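Local coordinates for type III effector HopA1 (Pseudomonas syringae pv. tomato str. DC3000, PDB 4RSX), which is a type III secretion effector, probably delivered by the bacterium into plant host cells, though the molecular activity of this alpha/beta portion is not established, at residues Tyr97-Lys102 with Thr132-Glu137. Residues are numbered along the deposited sequence; the frame is centred on the assembly and turned at random.
Sequences YRIIPK and TLIGKE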
loop_
_atom_site.group_PDB
_atom_site.type_symbol
_atom_site.label_atom_id
_atom_site.label_comp_id
_atom_site.label_asym_id
_atom_site.label_seq_id
_atom_site.Cartn_x
_atom_site.Cartn_y
_atom_site.Cartn_z
ATOM N N TYR A 97 9.497 4.574 -5.667
ATOM C CA TYR A 97 10.803 4.003 -5.369
ATOM C C TYR A 97 10.624 2.805 -4.441
ATOM O O TYR A 97 9.761 2.813 -3.560
ATOM C CB TYR A 97 11.691 5.044 -4.694
ATOM C CG TYR A 97 12.010 6.236 -5.564
ATOM C CD1 TYR A 97 13.213 6.313 -6.240
ATOM C CD2 TYR A 97 11.113 7.290 -5.702
ATOM C CE1 TYR A 97 13.530 7.404 -7.036
ATOM C CE2 TYR A 97 11.408 8.385 -6.507
ATOM C CZ TYR A 97 12.625 8.431 -7.171
ATOM O OH TYR A 97 12.955 9.500 -7.972
ATOM N N ARG A 98 11.418 1.764 -4.630
ATOM C CA ARG A 98 11.387 0.689 -3.654
ATOM C C ARG A 98 12.617 0.749 -2.790
ATOM O O ARG A 98 13.685 1.188 -3.229
ATOM C CB ARG A 98 11.211 -0.700 -4.280
ATOM C CG ARG A 98 12.117 -0.997 -5.445
ATOM C CD ARG A 98 11.928 -2.441 -5.909
ATOM N NE ARG A 98 10.523 -2.779 -6.135
ATOM C CZ ARG A 98 10.057 -4.025 -6.180
ATOM N NH1 ARG A 98 10.888 -5.043 -6.009
ATOM N NH2 ARG A 98 8.765 -4.253 -6.392
ATOM N N ILE A 99 12.429 0.346 -1.541
ATOM C CA ILE A 99 13.496 0.248 -0.570
ATOM C C ILE A 99 13.702 -1.233 -0.319
ATOM O O ILE A 99 12.794 -1.911 0.165
ATOM C CB ILE A 99 13.044 0.882 0.738
ATOM C CG1 ILE A 99 12.551 2.310 0.480
ATOM C CG2 ILE A 99 14.159 0.832 1.776
ATOM C CD1 ILE A 99 11.741 2.900 1.649
ATOM N N ILE A 100 14.883 -1.744 -0.649
ATOM C CA ILE A 100 15.137 -3.178 -0.570
ATOM C C ILE A 100 16.372 -3.481 0.271
ATOM O O ILE A 100 17.308 -2.671 0.328
ATOM C CB ILE A 100 15.335 -3.799 -1.974
ATOM C CG1 ILE A 100 16.684 -3.384 -2.557
ATOM C CG2 ILE A 100 14.217 -3.375 -2.913
ATOM C CD1 ILE A 100 16.861 -3.812 -3.992
ATOM N N PRO A 101 16.379 -4.652 0.931
ATOM C CA PRO A 101 17.610 -5.068 1.614
ATOM C C PRO A 101 18.627 -5.445 0.555
ATOM O O PRO A 101 18.228 -5.910 -0.531
ATOM C CB PRO A 101 17.186 -6.318 2.386
ATOM C CG PRO A 101 16.038 -6.902 1.541
ATOM C CD PRO A 101 15.315 -5.673 1.003
ATOM N N LYS A 102 19.905 -5.229 0.866
ATOM C CA LYS A 102 21.021 -5.590 -0.006
ATOM C C LYS A 102 20.923 -7.050 -0.456
ATOM O O LYS A 102 21.099 -7.371 -1.637
ATOM C CB LYS A 102 22.333 -5.336 0.751
ATOM C CG LYS A 102 23.619 -5.682 0.010
ATOM C CD LYS A 102 24.822 -5.349 0.900
ATOM C CE LYS A 102 26.121 -5.965 0.384
ATOM N NZ LYS A 102 27.169 -5.995 1.455
ATOM N N THR A 132 15.338 1.661 8.078
ATOM C CA THR A 132 15.890 1.058 9.285
ATOM C C THR A 132 15.145 -0.250 9.595
ATOM O O THR A 132 15.761 -1.298 9.822
ATOM C CB THR A 132 15.789 2.019 10.476
ATOM O OG1 THR A 132 16.446 3.246 10.143
ATOM C CG2 THR A 132 16.433 1.419 11.728
ATOM N N LEU A 133 13.821 -0.183 9.575
ATOM C CA LEU A 133 12.986 -1.328 9.922
ATOM C C LEU A 133 13.241 -2.474 8.939
ATOM O O LEU A 133 13.385 -3.633 9.348
ATOM C CB LEU A 133 11.510 -0.914 9.944
ATOM C CG LEU A 133 10.537 -1.831 10.695
ATOM C CD1 LEU A 133 10.986 -2.024 12.144
ATOM C CD2 LEU A 133 9.092 -1.301 10.645
ATOM N N ILE A 134 13.325 -2.150 7.651
ATOM C CA ILE A 134 13.629 -3.172 6.650
ATOM C C ILE A 134 15.012 -3.780 6.885
ATOM O O ILE A 134 15.201 -4.989 6.721
ATOM C CB ILE A 134 13.507 -2.612 5.221
ATOM C CG1 ILE A 134 12.031 -2.297 4.928
ATOM C CG2 ILE A 134 14.072 -3.594 4.184
ATOM C CD1 ILE A 134 11.820 -1.310 3.799
ATOM N N GLY A 135 15.979 -2.953 7.282
ATOM C CA GLY A 135 17.301 -3.473 7.596
ATOM C C GLY A 135 17.277 -4.541 8.686
ATOM O O GLY A 135 17.991 -5.551 8.587
ATOM N N LYS A 136 16.451 -4.318 9.713
ATOM C CA LYS A 136 16.432 -5.134 10.926
ATOM C C LYS A 136 15.511 -6.343 10.844
ATOM O O LYS A 136 15.769 -7.363 11.483
ATOM C CB LYS A 136 15.970 -4.290 12.131
ATOM C CG LYS A 136 16.964 -3.236 12.649
ATOM C CD LYS A 136 16.419 -2.605 13.938
ATOM C CE LYS A 136 17.046 -1.238 14.235
ATOM N NZ LYS A 136 18.537 -1.261 14.215
ATOM N N GLU A 137 14.432 -6.226 10.075
ATOM C CA GLU A 137 13.351 -7.206 10.136
ATOM C C GLU A 137 13.248 -8.014 8.853
ATOM O O GLU A 137 12.684 -7.541 7.859
ATOM C CB GLU A 137 12.017 -6.491 10.393
ATOM C CG GLU A 137 11.984 -5.652 11.667
ATOM C CD GLU A 137 11.760 -6.489 12.923
ATOM O OE1 GLU A 137 11.346 -7.670 12.796
ATOM O OE2 GLU A 137 11.983 -5.958 14.042
#
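Ile134, near the C-terminal end of helix 123-136, meets strand 96-101 with both branches of its side chain. Its longer branch reaches Ile99, where CD1 of Ile134 lies 3.8 Å from CG2 of Ile99 and equally near that residue's carbonyl oxygen. The shorter branch turns to the proline: CG2 of Ile134 rests 4.0 Å from CD of Pro101, beside the ring nitrogen. A chi1 of -68° sets CG1 of Ile134 anti to its own carbonyl carbon and CG2 anti to its backbone nitrogen, and a chi2 of 159° extends CD1 onward from CG1 to Ile99; one residue thus spans two positions of the strand. The side chain of Ile134 crosses those of Ile99 and Pro101 at about a right angle. No hydrogen bond links the segments; the side chains meet through carbon alone, over a small buried surface of 152 Å².

Further out, Ile64 of strand 64-68 touches both isoleucines, while Ile140 of strand 140-146, the neighbour on the other side of strand 96-101, packs on Ile134. Ile99 is itself fixed in the sheet by backbone hydrogen bonding with Gly143, and the carbonyl oxygen of Ile134 accepts a hydrogen bond from Arg105 NH1. This is helix-on-sheet packing, with a branched aliphatic residue joining the C-terminal end of the helix to a face of an antiparallel sheet.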